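Local coordinates for flagellar brake protein YcgR (Escherichia coli, PDB 5Y6F) that acts as a flagellar brake, binding cyclic di-GMP and then slowing the motor through contacts with its components, so that rising messenger levels lower motility, at residues K81-V86 / T107-Q112; D185-S190 / S210-N215. One frame throughout, in Å; residues are numbered along the deposited sequence.

Contact 1 (K81-V86 / T107-Q112). With C2E (9,9'-[(2R,3R,3aS,5S,7aR,9R,10R,10aS,12S,14aR)-3,5,10,12-tetrahydroxy-5,12-dioxidooctahydro-2H,7H-difuro[3,2-d:3',2'-j][1,3,7,9,2,8]tetraoxadiphosphacyclododecine-2,9-diyl]bis(2-amino-1,9-dihydro-6H-purin-6-one)), chain D.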
loop_
_atom_site.group_PDB
_atom_site.type_symbol
_atom_site.label_atom_id
_atom_site.label_comp_id
_atom_site.label_asym_id
_atom_site.label_seq_id
_atom_site.Cartn_x
_atom_site.Cartn_y
_atom_site.Cartn_z
ATOM N N LYS A 81 2.127 1.859 6.930
ATOM C CA LYS A 81 2.358 2.979 6.045
ATOM C C LYS A 81 3.061 4.084 6.835
ATOM O O LYS A 81 2.635 4.439 7.948
ATOM C CB LYS A 81 1.037 3.494 5.472
ATOM C CG LYS A 81 1.209 4.680 4.527
ATOM C CD LYS A 81 -0.106 5.458 4.363
ATOM C CE LYS A 81 -0.021 6.299 3.158
ATOM N NZ LYS A 81 -1.292 7.018 2.788
ATOM N N VAL A 82 4.154 4.620 6.269
ATOM C CA VAL A 82 4.856 5.739 6.876
ATOM C C VAL A 82 4.535 7.010 6.106
ATOM O O VAL A 82 4.378 7.013 4.874
ATOM C CB VAL A 82 6.370 5.488 6.905
ATOM C CG1 VAL A 82 7.088 6.652 7.652
ATOM C CG2 VAL A 82 6.684 4.129 7.536
ATOM N N GLU A 83 4.435 8.104 6.824
ATOM C CA GLU A 83 4.170 9.335 6.117
ATOM C C GLU A 83 4.690 10.471 6.963
ATOM O O GLU A 83 4.474 10.467 8.174
ATOM C CB GLU A 83 2.684 9.505 5.802
ATOM C CG GLU A 83 2.359 10.936 5.321
ATOM C CD GLU A 83 0.910 11.176 4.940
ATOM O OE1 GLU A 83 0.216 10.220 4.503
ATOM O OE2 GLU A 83 0.466 12.351 5.059
ATOM N N PHE A 84 5.416 11.408 6.339
ATOM C CA PHE A 84 5.785 12.649 7.020
ATOM C C PHE A 84 5.985 13.720 5.960
ATOM O O PHE A 84 5.968 13.451 4.755
ATOM C CB PHE A 84 7.071 12.509 7.850
ATOM C CG PHE A 84 8.259 12.009 7.016
ATOM C CD1 PHE A 84 8.373 10.653 6.683
ATOM C CD2 PHE A 84 9.219 12.901 6.529
ATOM C CE1 PHE A 84 9.470 10.177 5.889
ATOM C CE2 PHE A 84 10.297 12.455 5.744
ATOM C CZ PHE A 84 10.428 11.093 5.438
ATOM N N THR A 85 6.210 14.933 6.442
ATOM C CA THR A 85 6.325 16.130 5.645
ATOM C C THR A 85 7.634 16.843 5.964
ATOM O O THR A 85 8.077 16.859 7.114
ATOM C CB THR A 85 5.155 17.066 5.951
ATOM O OG1 THR A 85 3.975 16.515 5.370
ATOM C CG2 THR A 85 5.394 18.335 5.302
ATOM N N VAL A 86 8.246 17.459 4.944
ATOM C CA VAL A 86 9.394 18.337 5.150
ATOM C C VAL A 86 9.138 19.634 4.402
ATOM O O VAL A 86 8.414 19.669 3.403
ATOM C CB VAL A 86 10.727 17.681 4.705
ATOM C CG1 VAL A 86 11.014 16.422 5.550
ATOM C CG2 VAL A 86 10.707 17.321 3.223
ATOM N N THR A 107 8.121 15.011 13.456
ATOM C CA THR A 107 7.083 14.010 13.720
ATOM C C THR A 107 6.835 13.207 12.443
ATOM O O THR A 107 7.114 13.676 11.345
ATOM C CB THR A 107 5.747 14.638 14.163
ATOM O OG1 THR A 107 5.036 15.102 13.001
ATOM C CG2 THR A 107 5.940 15.862 15.071
ATOM N N LEU A 108 6.296 12.004 12.618
ATOM C CA LEU A 108 5.954 11.135 11.501
ATOM C C LEU A 108 4.788 10.202 11.846
ATOM O O LEU A 108 4.597 9.834 13.006
ATOM C CB LEU A 108 7.173 10.320 11.062
ATOM C CG LEU A 108 7.827 9.432 12.121
ATOM C CD1 LEU A 108 6.847 8.384 12.628
ATOM C CD2 LEU A 108 9.080 8.772 11.567
ATOM N N TRP A 109 4.026 9.818 10.828
ATOM C CA TRP A 109 2.920 8.894 10.975
ATOM C C TRP A 109 3.431 7.491 10.674
ATOM O O TRP A 109 4.128 7.272 9.672
ATOM C CB TRP A 109 1.798 9.242 9.995
ATOM C CG TRP A 109 1.143 10.528 10.264
ATOM C CD1 TRP A 109 1.334 11.706 9.571
ATOM C CD2 TRP A 109 0.214 10.830 11.320
ATOM N NE1 TRP A 109 0.518 12.692 10.095
ATOM C CE2 TRP A 109 -0.159 12.191 11.172
ATOM C CE3 TRP A 109 -0.373 10.081 12.343
ATOM C CZ2 TRP A 109 -1.053 12.819 12.044
ATOM C CZ3 TRP A 109 -1.284 10.702 13.187
ATOM C CH2 TRP A 109 -1.599 12.051 13.037
ATOM N N PHE A 110 3.120 6.562 11.557
ATOM C CA PHE A 110 3.468 5.159 11.381
ATOM C C PHE A 110 2.113 4.449 11.426
ATOM O O PHE A 110 1.626 4.142 12.504
ATOM C CB PHE A 110 4.397 4.680 12.473
ATOM C CG PHE A 110 5.011 3.308 12.205
ATOM C CD1 PHE A 110 6.057 3.169 11.273
ATOM C CD2 PHE A 110 4.576 2.183 12.905
ATOM C CE1 PHE A 110 6.661 1.931 11.008
ATOM C CE2 PHE A 110 5.194 0.908 12.670
ATOM C CZ PHE A 110 6.221 0.782 11.720
ATOM N N VAL A 111 1.470 4.263 10.271
ATOM C CA VAL A 111 0.052 3.960 10.223
ATOM C C VAL A 111 -0.182 2.448 10.156
ATOM O O VAL A 111 0.244 1.780 9.218
ATOM C CB VAL A 111 -0.599 4.662 9.035
ATOM C CG1 VAL A 111 -2.048 4.256 8.955
ATOM C CG2 VAL A 111 -0.387 6.249 9.131
ATOM N N GLN A 112 -0.898 1.917 11.124
ATOM C CA GLN A 112 -1.136 0.480 11.232
ATOM C C GLN A 112 -2.621 0.235 11.519
ATOM O O GLN A 112 -2.973 -0.055 12.648
ATOM C CB GLN A 112 -0.260 -0.061 12.360
ATOM C CG GLN A 112 1.233 0.203 12.128
ATOM C CD GLN A 112 2.051 -0.484 13.198
ATOM O OE1 GLN A 112 2.061 -0.056 14.331
ATOM N NE2 GLN A 112 2.723 -1.566 12.829
HETATM P P1 C2E D . -2.044 -1.595 -0.810
HETATM O O2P C2E D . -2.211 -2.635 0.394
HETATM O O1P C2E D . -1.679 -2.300 -2.071
HETATM O "O5'" C2E D . -3.393 -0.741 -0.983
HETATM C "C5'" C2E D . -3.470 0.059 -2.204
HETATM C "C4'" C2E D . -4.663 0.975 -2.210
HETATM O "O4'" C2E D . -5.841 0.194 -2.051
HETATM C "C3'" C2E D . -4.615 1.879 -0.993
HETATM O "O3'" C2E D . -3.860 3.042 -1.253
HETATM C "C2'" C2E D . -6.088 2.240 -0.867
HETATM O "O2'" C2E D . -6.511 3.175 -1.841
HETATM C "C1'" C2E D . -6.723 0.905 -1.212
HETATM N N9 C2E D . -6.942 0.116 -0.002
HETATM C C8 C2E D . -6.293 -1.002 0.400
HETATM N N7 C2E D . -6.828 -1.428 1.504
HETATM C C5 C2E D . -7.826 -0.605 1.856
HETATM C C6 C2E D . -8.721 -0.563 2.927
HETATM O O6 C2E D . -8.693 -1.409 3.799
HETATM N N1 C2E D . -9.624 0.422 2.944
HETATM C C2 C2E D . -9.648 1.366 1.965
HETATM N N2 C2E D . -10.557 2.389 2.031
HETATM N N3 C2E D . -8.797 1.336 0.972
HETATM C C4 C2E D . -7.907 0.379 0.889
HETATM P P11 C2E D . -3.260 3.951 -0.105
HETATM O O21 C2E D . -4.324 4.251 1.064
HETATM O O11 C2E D . -2.535 5.099 -0.656
HETATM O O5A C2E D . -2.135 3.014 0.537
HETATM C C5A C2E D . -0.998 2.728 -0.227
HETATM C C4A C2E D . -0.176 1.587 0.414
HETATM O O4A C2E D . 0.238 1.909 1.745
HETATM C C3A C2E D . -1.025 0.350 0.571
HETATM O O3A C2E D . -0.933 -0.472 -0.588
HETATM C C2A C2E D . -0.304 -0.362 1.738
HETATM O O2A C2E D . 1.007 -0.796 1.387
HETATM C C1A C2E D . 0.050 0.796 2.625
HETATM N N91 C2E D . -0.883 1.075 3.718
HETATM C C81 C2E D . -1.735 2.118 3.872
HETATM N N71 C2E D . -2.313 2.044 5.005
HETATM C C51 C2E D . -1.884 0.937 5.660
HETATM C C61 C2E D . -2.160 0.385 6.914
HETATM O O61 C2E D . -2.959 0.965 7.625
HETATM N N11 C2E D . -1.549 -0.785 7.261
HETATM C C21 C2E D . -0.629 -1.354 6.411
HETATM N N21 C2E D . 0.027 -2.498 6.819
HETATM N N31 C2E D . -0.315 -0.805 5.234
HETATM C C41 C2E D . -0.943 0.305 4.851
#

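Contact 2 (D185-S190 / S210-N215). With C2E (9,9'-[(2R,3R,3aS,5S,7aR,9R,10R,10aS,12S,14aR)-3,5,10,12-tetrahydroxy-5,12-dioxidooctahydro-2H,7H-difuro[3,2-d:3',2'-j][1,3,7,9,2,8]tetraoxadiphosphacyclododecine-2,9-diyl]bis(2-amino-1,9-dihydro-6H-purin-6-one)), chain C.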
loop_
_atom_site.group_PDB
_atom_site.type_symbol
_atom_site.label_atom_id
_atom_site.label_comp_id
_atom_site.label_asym_id
_atom_site.label_seq_id
_atom_site.Cartn_x
_atom_site.Cartn_y
_atom_site.Cartn_z
ATOM N N ASP A 185 -21.580 -10.094 -0.188
ATOM C CA ASP A 185 -22.074 -8.712 -0.247
ATOM C C ASP A 185 -20.885 -7.785 0.027
ATOM O O ASP A 185 -20.461 -7.638 1.175
ATOM C CB ASP A 185 -23.171 -8.483 0.794
ATOM C CG ASP A 185 -24.585 -8.783 0.285
ATOM O OD1 ASP A 185 -24.796 -9.052 -0.926
ATOM O OD2 ASP A 185 -25.507 -8.745 1.134
ATOM N N ALA A 186 -20.340 -7.147 -1.009
ATOM C CA ALA A 186 -19.160 -6.306 -0.859
ATOM C C ALA A 186 -19.441 -4.870 -1.309
ATOM O O ALA A 186 -20.293 -4.629 -2.177
ATOM C CB ALA A 186 -17.991 -6.897 -1.648
ATOM N N GLN A 187 -18.715 -3.909 -0.721
ATOM C CA GLN A 187 -18.809 -2.500 -1.116
ATOM C C GLN A 187 -17.492 -2.000 -1.707
ATOM O O GLN A 187 -16.427 -2.139 -1.088
ATOM C CB GLN A 187 -19.214 -1.605 0.062
ATOM C CG GLN A 187 -19.441 -0.148 -0.363
ATOM C CD GLN A 187 -19.803 0.766 0.795
ATOM O OE1 GLN A 187 -19.658 0.401 1.965
ATOM N NE2 GLN A 187 -20.270 1.969 0.471
ATOM N N LEU A 188 -17.564 -1.418 -2.899
ATOM C CA LEU A 188 -16.389 -0.865 -3.563
ATOM C C LEU A 188 -15.930 0.334 -2.752
ATOM O O LEU A 188 -16.566 1.386 -2.765
ATOM C CB LEU A 188 -16.726 -0.469 -4.996
ATOM C CG LEU A 188 -15.622 0.341 -5.682
ATOM C CD1 LEU A 188 -14.330 -0.474 -5.643
ATOM C CD2 LEU A 188 -15.974 0.758 -7.118
ATOM N N ILE A 189 -14.861 0.183 -1.985
ATOM C CA ILE A 189 -14.488 1.261 -1.080
ATOM C C ILE A 189 -13.342 2.103 -1.615
ATOM O O ILE A 189 -13.171 3.243 -1.163
ATOM C CB ILE A 189 -14.131 0.744 0.324
ATOM C CG1 ILE A 189 -12.921 -0.188 0.243
ATOM C CG2 ILE A 189 -15.340 0.076 0.971
ATOM C CD1 ILE A 189 -12.611 -0.871 1.533
ATOM N N SER A 190 -12.552 1.589 -2.551
ATOM C CA SER A 190 -11.456 2.403 -3.061
ATOM C C SER A 190 -11.138 1.971 -4.474
ATOM O O SER A 190 -11.131 0.773 -4.783
ATOM C CB SER A 190 -10.202 2.312 -2.177
ATOM O OG SER A 190 -9.309 3.340 -2.558
ATOM N N SER A 210 -10.729 -2.135 -4.144
ATOM C CA SER A 210 -10.682 -2.554 -2.748
ATOM C C SER A 210 -12.125 -2.757 -2.288
ATOM O O SER A 210 -12.951 -1.848 -2.431
ATOM C CB SER A 210 -9.980 -1.513 -1.903
ATOM O OG SER A 210 -8.544 -1.612 -1.908
ATOM N N PHE A 211 -12.437 -3.957 -1.787
ATOM C CA PHE A 211 -13.777 -4.315 -1.363
ATOM C C PHE A 211 -13.751 -4.648 0.108
ATOM O O PHE A 211 -12.883 -5.406 0.555
ATOM C CB PHE A 211 -14.319 -5.519 -2.133
ATOM C CG PHE A 211 -14.756 -5.200 -3.531
ATOM C CD1 PHE A 211 -16.020 -4.676 -3.771
ATOM C CD2 PHE A 211 -13.897 -5.404 -4.603
ATOM C CE1 PHE A 211 -16.425 -4.371 -5.049
ATOM C CE2 PHE A 211 -14.294 -5.106 -5.914
ATOM C CZ PHE A 211 -15.560 -4.594 -6.132
ATOM N N ARG A 212 -14.694 -4.089 0.857
ATOM C CA ARG A 212 -14.991 -4.596 2.184
ATOM C C ARG A 212 -16.250 -5.439 2.088
ATOM O O ARG A 212 -17.220 -5.023 1.441
ATOM C CB ARG A 212 -15.185 -3.454 3.178
ATOM C CG ARG A 212 -16.413 -2.560 2.956
ATOM C CD ARG A 212 -16.551 -1.622 4.174
ATOM N NE ARG A 212 -17.515 -0.566 3.972
ATOM C CZ ARG A 212 -17.271 0.727 4.178
ATOM N NH1 ARG A 212 -16.077 1.138 4.617
ATOM N NH2 ARG A 212 -18.239 1.620 3.955
ATOM N N PHE A 213 -16.234 -6.624 2.717
ATOM C CA PHE A 213 -17.416 -7.499 2.692
ATOM C C PHE A 213 -18.509 -6.978 3.614
ATOM O O PHE A 213 -18.242 -6.534 4.731
ATOM C CB PHE A 213 -17.095 -8.925 3.137
ATOM C CG PHE A 213 -16.095 -9.635 2.287
ATOM C CD1 PHE A 213 -16.089 -9.492 0.919
ATOM C CD2 PHE A 213 -15.168 -10.481 2.867
ATOM C CE1 PHE A 213 -15.157 -10.183 0.149
ATOM C CE2 PHE A 213 -14.246 -11.169 2.101
ATOM C CZ PHE A 213 -14.240 -11.016 0.745
ATOM N N LEU A 214 -19.746 -7.054 3.148
ATOM C CA LEU A 214 -20.926 -6.783 3.949
ATOM C C LEU A 214 -21.676 -8.088 4.208
ATOM O O LEU A 214 -21.563 -9.046 3.436
ATOM C CB LEU A 214 -21.845 -5.774 3.246
ATOM C CG LEU A 214 -21.940 -4.332 3.775
ATOM C CD1 LEU A 214 -22.034 -4.297 5.317
ATOM C CD2 LEU A 214 -20.814 -3.438 3.251
ATOM N N ASN A 215 -22.411 -8.127 5.323
ATOM C CA ASN A 215 -23.288 -9.249 5.687
ATOM C C ASN A 215 -22.581 -10.608 5.565
ATOM O O ASN A 215 -23.032 -11.518 4.865
ATOM C CB ASN A 215 -24.567 -9.224 4.841
ATOM C CG ASN A 215 -25.283 -7.870 4.887
ATOM O OD1 ASN A 215 -25.436 -7.259 5.954
ATOM N ND2 ASN A 215 -25.721 -7.399 3.722
HETATM P P1 C2E C . -8.870 -3.601 7.973
HETATM O O2P C2E C . -7.730 -4.369 7.148
HETATM O O1P C2E C . -8.849 -4.025 9.384
HETATM O "O5'" C2E C . -8.664 -2.038 7.777
HETATM C "C5'" C2E C . -9.381 -1.236 8.705
HETATM C "C4'" C2E C . -9.616 0.184 8.198
HETATM O "O4'" C2E C . -8.380 0.869 8.046
HETATM C "C3'" C2E C . -10.259 0.202 6.800
HETATM O "O3'" C2E C . -11.676 0.242 6.873
HETATM C "C2'" C2E C . -9.751 1.515 6.216
HETATM O "O2'" C2E C . -10.464 2.577 6.817
HETATM C "C1'" C2E C . -8.327 1.587 6.802
HETATM N N9 C2E C . -7.295 1.030 5.932
HETATM C C8 C2E C . -6.677 -0.177 6.085
HETATM N N7 C2E C . -5.796 -0.337 5.138
HETATM C C5 C2E C . -5.813 0.769 4.321
HETATM C C6 C2E C . -5.114 1.175 3.161
HETATM O O6 C2E C . -4.234 0.528 2.606
HETATM N N1 C2E C . -5.421 2.363 2.647
HETATM C C2 C2E C . -6.380 3.134 3.180
HETATM N N2 C2E C . -6.635 4.303 2.556
HETATM N N3 C2E C . -7.045 2.786 4.234
HETATM C C4 C2E C . -6.773 1.636 4.834
HETATM P P11 C2E C . -12.577 -0.142 5.560
HETATM O O21 C2E C . -11.954 0.682 4.356
HETATM O O11 C2E C . -13.990 0.123 5.905
HETATM O O5A C2E C . -12.320 -1.697 5.204
HETATM C C5A C2E C . -12.784 -2.682 6.129
HETATM C C4A C2E C . -12.118 -4.008 5.771
HETATM O O4A C2E C . -12.202 -4.237 4.372
HETATM C C3A C2E C . -10.593 -3.960 6.008
HETATM O O3A C2E C . -10.318 -4.022 7.399
HETATM C C2A C2E C . -10.146 -5.217 5.275
HETATM O O2A C2E C . -10.370 -6.319 6.120
HETATM C C1A C2E C . -11.172 -5.205 4.095
HETATM N N91 C2E C . -10.539 -4.679 2.927
HETATM C C81 C2E C . -10.737 -3.426 2.410
HETATM N N71 C2E C . -9.986 -3.264 1.341
HETATM C C51 C2E C . -9.313 -4.444 1.143
HETATM C C61 C2E C . -8.393 -4.828 0.219
HETATM O O61 C2E C . -8.038 -4.069 -0.679
HETATM N N11 C2E C . -7.883 -6.038 0.363
HETATM C C21 C2E C . -8.266 -6.862 1.349
HETATM N N21 C2E C . -7.709 -8.113 1.410
HETATM N N31 C2E C . -9.124 -6.510 2.234
HETATM C C41 C2E C . -9.635 -5.324 2.152
#

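Contact 1 (K81-V86 / T107-Q112)
Lys81 and Val111 face each other as the first hydrogen-bonded pair of an antiparallel ladder, and Glu83 and Trp109 form the next. Four backbone bonds tie the two strands together. Lys81 N gives to Val111 O at 3.0 Å, and Val111 N returns a bond to Lys81 O. Around the second pair, Trp109 N donates to Glu83 O at 2.8 Å, while Glu83 N reaches Trp109 O. Between them, at the non-hydrogen-bonded pair Val82 and Phe110, the CA of Val82 adds a CA-H...O contact to Trp109 O at 3.3 Å.

The apolar contacts lie on the face bearing Val82, Phe84, Leu108 and Phe110. Val82 CG2 slants against the Phe110 ring, 3.9 Å from CD1, and Phe84 CB meets Leu108 CB at the same distance. Helix 13-25 covers Phe84, Leu108 and Phe110, a setting that suits bulky hydrocarbon side chains.

The other face is mixed: Lys81 and Glu83 lie there beside Trp109 and Val111. Lys81 NZ and Glu83 OE1 make a long salt bridge within one strand, and both also hydrogen-bond to Tyr4 OH, whose ring meets Trp109 edge-to-face. Lys81, with CG anti to the backbone N (chi1 180°) and the chain extended beyond, lays its aliphatic part beside a guanine of cyclic di-GMP: CB is 3.5 Å from C81 of the ligand and CD 3.7 Å from the same atom. Val111 CG1 comes 3.7 Å from the base oxygen O61.

One strand pair thus joins an apolar core to a ligand wall, where Lys81 offers methylenes to the base while its ammonium, 4.1 Å at NZ from the ligand's O11, probably adds a favourable long-range attraction to the phosphate.

Contact 2 (D185-S190 / S210-N215)
A classic beta bulge breaks the ladder where Ile189 and Ser190 both face Ser210. Ile189 N donates the stronger bond to Ser210 O (2.8 Å), Ser190 N adds a weak one to the same oxygen, and Ser210 N closes the pair on Ser190 O.

Gln187 and Arg212 run side by side, amide and guanidinium planes 71° apart. Gln187 OE1 accepts from Arg212 NH2 at 2.7 Å, a bond arriving above the carbonyl plane, and more weakly from NE. With Gln187 NE2 held by Gly166 O, this amide can steady the guanidinium while Arg212 NH1 reaches the phosphate oxygen O11 of cyclic di-GMP at 2.7 Å. Ile189 CG2 sits over one guanidinium face, toward its rim, and touches Arg212 CG (3.5 Å). Ile189 CG1, between the backbone N and the carbonyl carbon (chi1 62°), carries CD1 to within 3.3 Å of ligand C81. Beside it Ser210 OG donates to the base oxygen O61 at 2.8 Å; Ser190 OG bonds the second cyclic di-GMP.

On the other face Ala186 CB is small enough to fit against Phe211 CD1 and the edge of the Phe213 ring. At the far end Asn215 ND2 meets Asp185 OD2 on its anti side, 2.9 Å away.

Such a pair, with Ala186, Phe211 and Phe213 on one face and Arg212 and Ser210 toward the ligand, belongs to the PilZ beta-barrel and its cyclic di-GMP site.

Both contacts are partly buried antiparallel strand pairs, but they belong to different sheets: contact 1 to that of the PilZN region, contact 2 to that of the PilZ domain. Their centres lie 26 Å apart and their nearest atoms about 10 Å, with cyclic di-GMP lying between the two sheets. Each has one apolar face: helix 13-25 packs over it in contact 1, whereas in contact 2 Phe211 and Phe213 touch Met151 of the adjoining strand 150-154. Toward the nucleotide they differ: 81-86/107-112 meets a guanine mostly through van der Waals contacts, whereas 185-190/210-215 adds direct hydrogen bonds to base and phosphate. Regular pairing in the first contrasts with the bulge in the second.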